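Local coordinates for protein peptidyl-prolyl cis-trans isomerase cyclophilin-type (PDB 3BO7) that probably speeds protein folding by catalysing cis-trans isomerisation of peptide bonds before proline, and is seen here with the immunosuppressant cyclosporin A bound, at residues Tyr8-Thr13 with Ile170-Pro175; Asp25-Ala30 with Lys132-Gly137; Cys31-Arg36 with Ser79-Pro84; Arg96-Gly101 with Ser125-Asn130. All blocks are in the same frame, centred on the assembly; numbering follows the deposited sequence.

Contact 1: Tyr8-Thr13 with Ile170-Pro175; sequences YLRIVT and IVFKNP
Tyr8 faces two residues at once, Phe172 and Lys173, in a classic beta bulge where strand 7-13 pairs in antiparallel fashion with strand 166-171 and the residues after it. Its carbonyl oxygen accepts from Phe172 N at 2.8 Å and from Lys173 N at 3.2 Å, while Tyr8 N donates to Lys173 O at 3.0 Å. Past the bulge the register is regular: Leu9 and Val171 make a non-hydrogen-bonded pair, then Arg10 and Ile170 a hydrogen-bonded one, with Arg10 N to Ile170 O at 2.7 Å.

Phe172 is the side chain to follow. Its CB stands 3.7 Å from Tyr8 O. CG is anti to the carbonyl carbon (chi1 -68°), and beyond it one edge of the ring runs past strand 7-13. CD2 comes near Leu9 CA, CE2 lies 3.8 Å from Arg10 CB, which is in the ring plane, and CZ ends over the centre of the Arg10 guanidinium, 4.3 Å from Arg10 CZ. Ile170 CG2 lies over one ring face, toward the rim. The Arg10 chain bends at chi3 (-71°), and its NE is hydrogen-bonded to Asn19. Tyr8 and Lys173 run side by side, pointing the same way, with Tyr8 CD2 and Lys173 CD 4.1 Å apart; Tyr8 OH bonds to Glu21. On the other face Leu9 and Val171 pack on Leu35 of helix 28-39.

Across this pairing the hydrogen bonds are all backbone ones, tying the last strand to the first; side chains add carbon contacts and a ring carbon over the guanidinium face.

Contact 2: Asp25-Ala30 with Lys132-Gly137; sequences DMAPRA and KHTIFG. With SO4 (sulfate ion), chain I; EDO (1,2-ethanediol), chain N.
Ala27 and Ala30, at the N-cap and in the first turn of helix 28-39, set their methyl groups against the start of strand 135-141. Ala30 CB lies 3.7 Å from Thr134 CG2 and 3.8 Å from Phe136 CB; Ala27 CB touches the same two atoms at slightly longer range and also comes within 3.6 Å of Ile135 O. No hydrogen bond crosses, so the fit rests on how the two larger side chains are turned.

Thr134 has CG2 anti to its backbone N, which gives the methyl to the alanines, and OG1 anti to the carbonyl carbon (chi1 -62°), where it bonds to the backbone N of Glu92. One side chain thus splits its apolar and polar branches between two partners. Phe136 puts CG between the backbone N and the carbonyl carbon (chi1 67°), the crowded position. Its CB meets both methyls, and CG passes 4.0 Å from Ala30 CB.

Arg29 turns outward, its chain bent at chi2 and chi3. NH1 donates to sulfate O2 at 2.8 Å and NH2 makes a weak bond to ethanediol O1; both partners lie at the guanidinium edge and probably come from the crystallisation liquor. The group also makes a cation-pi contact with Phe83.

Glu92 takes the backbone N-H groups of Arg29 and Ala30 on its carboxylate and gives its own N-H to Thr134, so one loop residue ties helix start to strand start. Phe136 and Gly137 form a classic bulge opposite Leu105 of strand 104-107, and the Phe136 ring meets that of Phe34 farther along helix 28-39.

Contact 3: Cys31-Arg36 with Ser79-Pro84; sequences CDSFLR and SISGFP. With EDO (1,2-ethanediol), chain N.
Ser33 holds OG anti to its backbone N (chi1 177°), facing Gly82, whereas Arg36 has CG anti to its carbonyl carbon (chi1 -70°) and stays extended as far as NE, reaching Phe83. Gly82 N donates to Ser33 OG at 2.8 Å, almost straight at 174°. Gly82 has no side chain, and its CA comes close enough to Ser33 O for a CA-H...O contact of 3.3 Å; Gly82 O in turn lies 3.4 Å from Arg36 CB.

The Phe83 ring has Ser33 CA over one face, offset toward the rim, and presents its CD1 edge to the centre of the guanidinium face, 3.7 Å from Arg36 CZ, the two planes being steeply inclined. Asp32 fixes that guanidinium side-on: NE bonds to OD1 at 3.0 Å and NH2 to OD2 at 2.8 Å, a salt bridge within the helix that approaches from above the carboxylate plane. The remaining nitrogen, NH1, donates to an ethanediol oxygen, O2, at 3.0 Å.

The contact pins the long loop between strands 56-59 and 104-107 onto the outer side of helix 28-39, whose inward residues Phe34 and Leu35 pack on Leu9 of strand 7-13.

Contact 4: Arg96-Gly101 with Ser125-Asn130; sequences RLVHQG and SCEHLN
His99, centre of an inverse gamma turn, joins its loop to the 3-10 turn 127-129, the element whose His128 and Leu129 contact the bound peptide. Asn130 OD1 accepts from the backbone N-H and from the ring of the same histidine: His99 N lies 2.9 Å from it and His99 ND1 2.6 Å, the second in the amide carbonyl plane and close to the ring plane. Ring and amide are nearly coplanar, 21° apart. Leu129 CB then sits over the centre of one ring face in a CH-pi contact, 3.9 Å from the centroid.

Asn130 is itself steadied, because ND2 donates to Glu127 OE2 at 3.1 Å, on the anti lone pair of that oxygen. The other carboxylate oxygen, Glu127 OE1, takes a bond from Gln100 NE2 at 3.0 Å, approached from above the carboxylate plane, and Val98 CB packs against OE2. Backbone links run alongside: Cys126 N to His99 O at 2.9 Å, and Gly101 N to Ser125 OG at 2.8 Å.

With NE2 hydrogen-bonded to Ser106 OG, both ring nitrogens of His99 have partners, so the rotation of the ring is fixed from two ends as well as by the leucine over its face. Two bonds on one amide oxygen, with Glu127 holding the amide nitrogen, define which way the Asn130 group faces and lock the two loops together beside the peptide site.

How the contacts relate
The contacts touch in the order 1, 3, 2, 4. Contact 1 meets contact 3 from the strand side, Leu9 CD2 lying 3.7 Å from Phe34 CE2. Contact 3 shares helix 28-39 with contact 2, their centres about 12 Å apart, and Arg29 O comes 3.1 Å from Phe83 CZ. Contact 2 reaches contact 4, about 13 Å away between centres, through Ile135, whose CG1 is 3.3 Å from His99 NE2. Contacts 1 and 2 stay about 7 Å apart at their nearest atoms, and contacts 1 and 4 about 23 Å between centres. Contacts 2 and 4 reach the bound peptide: His128 hydrogen-bonds its backbone, while Leu129 and His133 each pack on a modified side chain of it.

Contact 1: Tyr8-Thr13 with Ile170-Pro175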
# COMPACT_ATOMS: atom_id res chain seq x y z
N TYR A 8 -5.06 -7.10 -10.81
CA TYR A 8 -4.27 -8.14 -10.12
C TYR A 8 -2.79 -7.86 -10.28
O TYR A 8 -2.32 -7.50 -11.37
CB TYR A 8 -4.65 -9.55 -10.60
CG TYR A 8 -6.10 -9.87 -10.28
CD1 TYR A 8 -6.46 -10.29 -9.01
CD2 TYR A 8 -7.11 -9.69 -11.23
CE1 TYR A 8 -7.78 -10.55 -8.69
CE2 TYR A 8 -8.44 -9.94 -10.92
CZ TYR A 8 -8.76 -10.37 -9.65
OH TYR A 8 -10.07 -10.64 -9.30
N LEU A 9 -2.04 -8.00 -9.18
CA LEU A 9 -0.62 -7.70 -9.17
C LEU A 9 0.13 -8.45 -8.08
O LEU A 9 -0.45 -8.83 -7.06
CB LEU A 9 -0.36 -6.18 -9.05
CG LEU A 9 -0.77 -5.34 -7.83
CD1 LEU A 9 0.29 -5.35 -6.73
CD2 LEU A 9 -1.03 -3.92 -8.30
N ARG A 10 1.43 -8.66 -8.32
CA ARG A 10 2.32 -9.22 -7.30
C ARG A 10 3.41 -8.22 -6.93
O ARG A 10 4.13 -7.70 -7.79
CB ARG A 10 2.93 -10.53 -7.79
CG ARG A 10 3.78 -11.26 -6.75
CD ARG A 10 4.41 -12.50 -7.35
NE ARG A 10 3.39 -13.52 -7.57
CZ ARG A 10 3.48 -14.50 -8.47
NH1 ARG A 10 4.54 -14.59 -9.25
NH2 ARG A 10 2.49 -15.38 -8.59
N ILE A 11 3.52 -7.95 -5.63
CA ILE A 11 4.63 -7.16 -5.10
C ILE A 11 5.72 -8.15 -4.68
O ILE A 11 5.49 -8.99 -3.81
CB ILE A 11 4.20 -6.29 -3.88
CG1 ILE A 11 3.22 -5.20 -4.32
CG2 ILE A 11 5.42 -5.67 -3.19
CD1 ILE A 11 2.66 -4.33 -3.17
N VAL A 12 6.89 -8.05 -5.32
CA VAL A 12 8.02 -8.92 -5.01
C VAL A 12 8.99 -8.15 -4.13
O VAL A 12 9.57 -7.14 -4.56
CB VAL A 12 8.77 -9.40 -6.29
CG1 VAL A 12 9.82 -10.47 -5.95
CG2 VAL A 12 7.82 -9.92 -7.34
N THR A 13 9.18 -8.61 -2.89
CA THR A 13 10.14 -7.94 -2.00
C THR A 13 11.33 -8.84 -1.66
O THR A 13 11.34 -10.03 -1.96
CB THR A 13 9.51 -7.38 -0.69
OG1 THR A 13 9.28 -8.44 0.25
CG2 THR A 13 8.19 -6.62 -0.97
N ILE A 170 4.75 -6.90 -10.35
CA ILE A 170 4.27 -7.51 -11.58
C ILE A 170 2.77 -7.29 -11.66
O ILE A 170 2.03 -7.73 -10.78
CB ILE A 170 4.61 -9.03 -11.68
CG1 ILE A 170 6.10 -9.30 -11.41
CG2 ILE A 170 4.18 -9.59 -13.05
CD1 ILE A 170 6.48 -10.78 -11.29
N VAL A 171 2.33 -6.59 -12.70
CA VAL A 171 0.91 -6.39 -12.93
C VAL A 171 0.40 -7.44 -13.91
O VAL A 171 0.89 -7.54 -15.03
CB VAL A 171 0.59 -4.95 -13.41
CG1 VAL A 171 -0.90 -4.77 -13.63
CG2 VAL A 171 1.10 -3.92 -12.40
N PHE A 172 -0.58 -8.23 -13.46
CA PHE A 172 -1.16 -9.30 -14.27
C PHE A 172 -2.45 -8.86 -14.95
O PHE A 172 -2.91 -9.50 -15.89
CB PHE A 172 -1.45 -10.53 -13.40
CG PHE A 172 -0.22 -11.21 -12.90
CD1 PHE A 172 0.44 -12.16 -13.68
CD2 PHE A 172 0.28 -10.91 -11.64
CE1 PHE A 172 1.59 -12.79 -13.21
CE2 PHE A 172 1.42 -11.54 -11.16
CZ PHE A 172 2.08 -12.48 -11.94
N LYS A 173 -3.05 -7.78 -14.44
CA LYS A 173 -4.27 -7.23 -15.04
C LYS A 173 -4.54 -5.80 -14.57
O LYS A 173 -4.70 -5.53 -13.38
CB LYS A 173 -5.49 -8.11 -14.75
CG LYS A 173 -6.70 -7.70 -15.56
CD LYS A 173 -7.95 -8.32 -15.01
CE LYS A 173 -9.16 -7.93 -15.84
NZ LYS A 173 -10.40 -8.35 -15.14
N ASN A 174 -4.57 -4.89 -15.53
CA ASN A 174 -4.94 -3.53 -15.27
C ASN A 174 -6.18 -3.23 -16.09
O ASN A 174 -6.10 -3.17 -17.30
CB ASN A 174 -3.78 -2.59 -15.64
CG ASN A 174 -4.22 -1.15 -15.74
OD1 ASN A 174 -5.33 -0.80 -15.37
ND2 ASN A 174 -3.34 -0.31 -16.25
N PRO A 175 -7.33 -3.04 -15.42
CA PRO A 175 -8.59 -2.82 -16.14
C PRO A 175 -8.78 -1.40 -16.72
O PRO A 175 -9.81 -1.13 -17.33
CB PRO A 175 -9.65 -3.14 -15.08
CG PRO A 175 -8.98 -2.82 -13.77
CD PRO A 175 -7.51 -3.06 -13.95

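Contact 2: Asp25-Ala30 with Lys132-Gly137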
# COMPACT_ATOMS: atom_id res chain seq x y z
N ASP A 25 -13.37 -1.49 -9.02
CA ASP A 25 -14.81 -1.30 -9.10
C ASP A 25 -15.37 -0.34 -8.04
O ASP A 25 -16.37 0.35 -8.29
CB ASP A 25 -15.55 -2.65 -9.05
CG ASP A 25 -15.19 -3.50 -7.83
OD1 ASP A 25 -14.08 -3.36 -7.27
OD2 ASP A 25 -16.02 -4.34 -7.44
N MET A 26 -14.71 -0.28 -6.88
CA MET A 26 -15.19 0.50 -5.73
C MET A 26 -14.25 1.65 -5.38
O MET A 26 -14.66 2.62 -4.74
CB MET A 26 -15.39 -0.41 -4.51
CG MET A 26 -16.58 -1.35 -4.62
SD MET A 26 -16.72 -2.52 -3.25
CE MET A 26 -15.54 -3.79 -3.70
N ALA A 27 -12.98 1.54 -5.78
CA ALA A 27 -12.00 2.60 -5.58
C ALA A 27 -11.15 2.83 -6.84
O ALA A 27 -9.92 2.71 -6.79
CB ALA A 27 -11.12 2.31 -4.35
N PRO A 28 -11.80 3.19 -7.97
CA PRO A 28 -11.15 3.34 -9.28
C PRO A 28 -9.96 4.30 -9.31
O PRO A 28 -8.94 3.98 -9.92
CB PRO A 28 -12.28 3.87 -10.18
CG PRO A 28 -13.37 4.30 -9.25
CD PRO A 28 -13.25 3.45 -8.06
N ARG A 29 -10.08 5.46 -8.67
CA ARG A 29 -9.02 6.48 -8.74
C ARG A 29 -7.74 6.03 -8.04
O ARG A 29 -6.63 6.25 -8.54
CB ARG A 29 -9.51 7.81 -8.16
CG ARG A 29 -10.66 8.42 -8.93
CD ARG A 29 -10.22 9.65 -9.71
NE ARG A 29 -9.75 9.36 -11.05
CZ ARG A 29 -8.98 10.17 -11.77
NH1 ARG A 29 -8.57 11.33 -11.27
NH2 ARG A 29 -8.61 9.81 -13.00
N ALA A 30 -7.89 5.39 -6.88
CA ALA A 30 -6.76 4.89 -6.12
C ALA A 30 -6.07 3.73 -6.83
O ALA A 30 -4.84 3.62 -6.81
CB ALA A 30 -7.19 4.50 -4.70
N LYS A 132 -11.85 7.06 6.65
CA LYS A 132 -10.73 7.98 6.78
C LYS A 132 -9.65 7.63 5.77
O LYS A 132 -8.85 8.49 5.38
CB LYS A 132 -10.16 7.94 8.19
CG LYS A 132 -11.07 8.53 9.28
CD LYS A 132 -10.83 10.01 9.47
CE LYS A 132 -11.29 10.43 10.86
NZ LYS A 132 -11.63 11.88 10.94
N HIS A 133 -9.62 6.36 5.35
CA HIS A 133 -8.62 5.84 4.44
C HIS A 133 -9.26 5.05 3.28
O HIS A 133 -10.11 4.18 3.51
CB HIS A 133 -7.60 4.99 5.21
CG HIS A 133 -6.85 5.77 6.25
ND1 HIS A 133 -5.67 6.42 5.99
CD2 HIS A 133 -7.15 6.04 7.55
CE1 HIS A 133 -5.26 7.04 7.08
NE2 HIS A 133 -6.14 6.83 8.04
N THR A 134 -8.86 5.37 2.05
CA THR A 134 -9.31 4.64 0.88
C THR A 134 -8.75 3.23 0.90
O THR A 134 -7.54 3.04 0.76
CB THR A 134 -8.86 5.32 -0.44
OG1 THR A 134 -9.43 6.63 -0.54
CG2 THR A 134 -9.31 4.49 -1.65
N ILE A 135 -9.64 2.26 1.11
CA ILE A 135 -9.32 0.85 0.93
C ILE A 135 -9.44 0.61 -0.55
O ILE A 135 -10.48 0.90 -1.15
CB ILE A 135 -10.32 -0.06 1.68
CG1 ILE A 135 -10.08 0.02 3.19
CG2 ILE A 135 -10.23 -1.52 1.17
CD1 ILE A 135 -11.26 -0.36 4.03
N PHE A 136 -8.37 0.09 -1.16
CA PHE A 136 -8.39 -0.11 -2.60
C PHE A 136 -7.95 -1.51 -3.02
O PHE A 136 -7.88 -1.81 -4.21
CB PHE A 136 -7.62 1.01 -3.34
CG PHE A 136 -6.13 1.02 -3.10
CD1 PHE A 136 -5.25 0.62 -4.11
CD2 PHE A 136 -5.60 1.45 -1.89
CE1 PHE A 136 -3.88 0.63 -3.90
CE2 PHE A 136 -4.23 1.46 -1.68
CZ PHE A 136 -3.37 1.06 -2.68
N GLY A 137 -7.69 -2.36 -2.05
CA GLY A 137 -7.37 -3.74 -2.35
C GLY A 137 -7.31 -4.70 -1.18
O GLY A 137 -7.63 -4.34 -0.04
S SO4 I . -9.75 12.97 -8.05
O1 SO4 I . -9.88 11.60 -7.59
O2 SO4 I . -8.73 13.05 -9.09
O3 SO4 I . -11.02 13.47 -8.58
O4 SO4 I . -9.37 13.81 -6.90
C1 EDO N . -6.77 11.30 -15.79
O1 EDO N . -6.84 12.21 -14.69
C2 EDO N . -5.84 11.88 -16.85
O2 EDO N . -5.32 10.84 -17.69

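Contact 3: Cys31-Arg36 with Ser79-Pro84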
# COMPACT_ATOMS: atom_id res chain seq x y z
N CYS A 31 -6.85 2.87 -7.47
CA CYS A 31 -6.32 1.73 -8.23
C CYS A 31 -5.61 2.21 -9.47
O CYS A 31 -4.48 1.79 -9.76
CB CYS A 31 -7.43 0.77 -8.59
SG CYS A 31 -8.13 -0.03 -7.16
N ASP A 32 -6.25 3.13 -10.19
CA ASP A 32 -5.67 3.75 -11.38
C ASP A 32 -4.33 4.43 -11.08
O ASP A 32 -3.33 4.16 -11.75
CB ASP A 32 -6.65 4.74 -11.98
CG ASP A 32 -6.35 5.05 -13.42
OD1 ASP A 32 -5.39 4.46 -13.97
OD2 ASP A 32 -7.08 5.88 -14.01
N SER A 33 -4.32 5.30 -10.08
CA SER A 33 -3.10 5.97 -9.65
C SER A 33 -1.99 4.97 -9.39
O SER A 33 -0.85 5.15 -9.86
CB SER A 33 -3.35 6.80 -8.38
OG SER A 33 -2.15 7.38 -7.91
N PHE A 34 -2.32 3.92 -8.63
CA PHE A 34 -1.34 2.93 -8.18
C PHE A 34 -0.72 2.21 -9.39
O PHE A 34 0.50 2.03 -9.45
CB PHE A 34 -2.02 1.93 -7.23
CG PHE A 34 -1.05 1.04 -6.49
CD1 PHE A 34 -0.50 1.44 -5.28
CD2 PHE A 34 -0.70 -0.21 -7.00
CE1 PHE A 34 0.39 0.62 -4.58
CE2 PHE A 34 0.20 -1.04 -6.30
CZ PHE A 34 0.74 -0.62 -5.09
N LEU A 35 -1.59 1.82 -10.33
CA LEU A 35 -1.19 1.09 -11.54
C LEU A 35 -0.41 1.98 -12.48
O LEU A 35 0.55 1.53 -13.12
CB LEU A 35 -2.42 0.46 -12.23
CG LEU A 35 -3.09 -0.70 -11.45
CD1 LEU A 35 -4.49 -1.02 -11.98
CD2 LEU A 35 -2.24 -1.96 -11.43
N ARG A 36 -0.79 3.25 -12.57
CA ARG A 36 0.01 4.22 -13.33
C ARG A 36 1.43 4.37 -12.77
O ARG A 36 2.38 4.58 -13.53
CB ARG A 36 -0.69 5.57 -13.43
CG ARG A 36 -1.93 5.56 -14.33
CD ARG A 36 -2.49 6.94 -14.54
NE ARG A 36 -3.92 6.92 -14.83
CZ ARG A 36 -4.57 7.89 -15.48
NH1 ARG A 36 -3.90 8.94 -15.92
NH2 ARG A 36 -5.88 7.80 -15.70
N SER A 79 6.91 12.08 -3.08
CA SER A 79 5.70 11.30 -3.28
C SER A 79 4.70 12.05 -4.16
O SER A 79 4.43 13.24 -3.96
CB SER A 79 5.07 10.91 -1.95
OG SER A 79 5.77 9.85 -1.33
N ILE A 80 4.18 11.33 -5.15
CA ILE A 80 3.22 11.86 -6.10
C ILE A 80 2.17 10.79 -6.33
O ILE A 80 2.40 9.62 -6.01
CB ILE A 80 3.90 12.20 -7.46
CG1 ILE A 80 4.84 11.06 -7.91
CG2 ILE A 80 4.64 13.55 -7.38
CD1 ILE A 80 5.20 11.09 -9.38
N SER A 81 1.01 11.18 -6.85
CA SER A 81 0.06 10.20 -7.34
C SER A 81 0.47 9.77 -8.75
O SER A 81 1.38 10.36 -9.34
CB SER A 81 -1.36 10.77 -7.33
OG SER A 81 -1.50 11.77 -8.31
N GLY A 82 -0.21 8.76 -9.29
CA GLY A 82 0.06 8.27 -10.64
C GLY A 82 -0.49 9.12 -11.78
O GLY A 82 -0.15 8.88 -12.93
N PHE A 83 -1.34 10.09 -11.46
CA PHE A 83 -1.96 10.97 -12.46
C PHE A 83 -1.01 12.06 -12.99
O PHE A 83 -0.04 12.41 -12.31
CB PHE A 83 -3.24 11.59 -11.87
CG PHE A 83 -4.25 10.56 -11.40
CD1 PHE A 83 -4.85 9.68 -12.30
CD2 PHE A 83 -4.59 10.47 -10.05
CE1 PHE A 83 -5.78 8.72 -11.87
CE2 PHE A 83 -5.53 9.52 -9.60
CZ PHE A 83 -6.12 8.64 -10.52
N PRO A 84 -1.24 12.57 -14.22
CA PRO A 84 -0.42 13.69 -14.71
C PRO A 84 -0.41 14.91 -13.78
O PRO A 84 -1.47 15.41 -13.41
CB PRO A 84 -1.06 14.06 -16.06
CG PRO A 84 -2.36 13.32 -16.13
CD PRO A 84 -2.19 12.10 -15.25
C1 EDO N . -6.77 11.30 -15.79
O1 EDO N . -6.84 12.21 -14.69
C2 EDO N . -5.84 11.88 -16.85
O2 EDO N . -5.32 10.84 -17.69

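Contact 4: Arg96-Gly101 with Ser125-Asn130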
# COMPACT_ATOMS: atom_id res chain seq x y z
N ARG A 96 -19.01 -1.65 1.80
CA ARG A 96 -18.61 -3.04 1.65
C ARG A 96 -17.11 -3.21 1.86
O ARG A 96 -16.62 -4.35 1.95
CB ARG A 96 -19.03 -3.56 0.28
CG ARG A 96 -20.56 -3.53 0.05
CD ARG A 96 -20.90 -3.67 -1.43
NE ARG A 96 -20.59 -2.44 -2.16
CZ ARG A 96 -20.70 -2.30 -3.48
NH1 ARG A 96 -21.12 -3.31 -4.24
NH2 ARG A 96 -20.39 -1.14 -4.05
N LEU A 97 -16.40 -2.09 1.94
CA LEU A 97 -14.96 -2.08 2.17
C LEU A 97 -14.60 -1.50 3.54
O LEU A 97 -14.66 -0.28 3.75
CB LEU A 97 -14.23 -1.34 1.05
CG LEU A 97 -14.23 -1.99 -0.33
CD1 LEU A 97 -13.51 -1.11 -1.33
CD2 LEU A 97 -13.63 -3.39 -0.28
N VAL A 98 -14.24 -2.39 4.46
CA VAL A 98 -13.90 -2.05 5.83
C VAL A 98 -12.54 -2.64 6.23
O VAL A 98 -12.11 -3.65 5.65
CB VAL A 98 -15.01 -2.48 6.83
CG1 VAL A 98 -16.31 -1.71 6.55
CG2 VAL A 98 -15.25 -4.00 6.77
N HIS A 99 -11.85 -2.00 7.19
CA HIS A 99 -10.54 -2.45 7.64
C HIS A 99 -10.68 -3.62 8.60
O HIS A 99 -10.32 -3.53 9.78
CB HIS A 99 -9.76 -1.30 8.29
CG HIS A 99 -9.55 -0.12 7.39
ND1 HIS A 99 -10.51 0.86 7.22
CD2 HIS A 99 -8.52 0.22 6.59
CE1 HIS A 99 -10.06 1.76 6.36
NE2 HIS A 99 -8.85 1.39 5.97
N GLN A 100 -11.22 -4.72 8.09
CA GLN A 100 -11.48 -5.89 8.91
C GLN A 100 -10.54 -7.01 8.52
O GLN A 100 -10.44 -7.38 7.35
CB GLN A 100 -12.92 -6.33 8.74
CG GLN A 100 -13.37 -7.42 9.69
CD GLN A 100 -14.88 -7.57 9.74
OE1 GLN A 100 -15.41 -8.68 9.64
NE2 GLN A 100 -15.58 -6.45 9.90
N GLY A 101 -9.84 -7.55 9.52
CA GLY A 101 -9.00 -8.72 9.33
C GLY A 101 -7.66 -8.42 8.69
O GLY A 101 -7.33 -7.26 8.42
N SER A 125 -7.78 -6.17 12.22
CA SER A 125 -8.81 -5.15 12.15
C SER A 125 -8.37 -3.83 12.78
O SER A 125 -7.68 -3.81 13.80
CB SER A 125 -10.07 -5.65 12.83
OG SER A 125 -10.60 -6.72 12.08
N CYS A 126 -8.77 -2.74 12.13
CA CYS A 126 -8.52 -1.38 12.59
C CYS A 126 -9.61 -0.51 11.97
O CYS A 126 -9.33 0.41 11.21
CB CYS A 126 -7.12 -0.89 12.18
SG CYS A 126 -6.61 -1.32 10.49
N GLU A 127 -10.85 -0.82 12.33
CA GLU A 127 -12.01 -0.20 11.70
C GLU A 127 -12.29 1.25 12.14
O GLU A 127 -13.20 1.90 11.60
CB GLU A 127 -13.25 -1.10 11.86
CG GLU A 127 -13.20 -2.34 10.99
CD GLU A 127 -14.52 -3.08 10.94
OE1 GLU A 127 -14.64 -4.13 11.61
OE2 GLU A 127 -15.45 -2.63 10.24
N HIS A 128 -11.52 1.75 13.10
CA HIS A 128 -11.53 3.19 13.40
C HIS A 128 -10.99 3.99 12.20
O HIS A 128 -11.16 5.21 12.14
CB HIS A 128 -10.74 3.50 14.69
CG HIS A 128 -9.30 3.07 14.64
ND1 HIS A 128 -8.90 1.77 14.88
CD2 HIS A 128 -8.17 3.76 14.35
CE1 HIS A 128 -7.59 1.69 14.76
NE2 HIS A 128 -7.12 2.88 14.43
N LEU A 129 -10.37 3.29 11.25
CA LEU A 129 -9.85 3.90 10.02
C LEU A 129 -10.87 3.95 8.88
O LEU A 129 -10.65 4.64 7.88
CB LEU A 129 -8.53 3.24 9.56
CG LEU A 129 -7.41 3.17 10.61
CD1 LEU A 129 -6.15 2.52 10.06
CD2 LEU A 129 -7.09 4.55 11.17
N ASN A 130 -12.00 3.25 9.04
CA ASN A 130 -13.07 3.29 8.06
C ASN A 130 -13.51 4.74 7.78
O ASN A 130 -13.63 5.55 8.70
CB ASN A 130 -14.28 2.47 8.52
CG ASN A 130 -13.98 0.98 8.65
OD1 ASN A 130 -12.94 0.49 8.21
ND2 ASN A 130 -14.91 0.26 9.28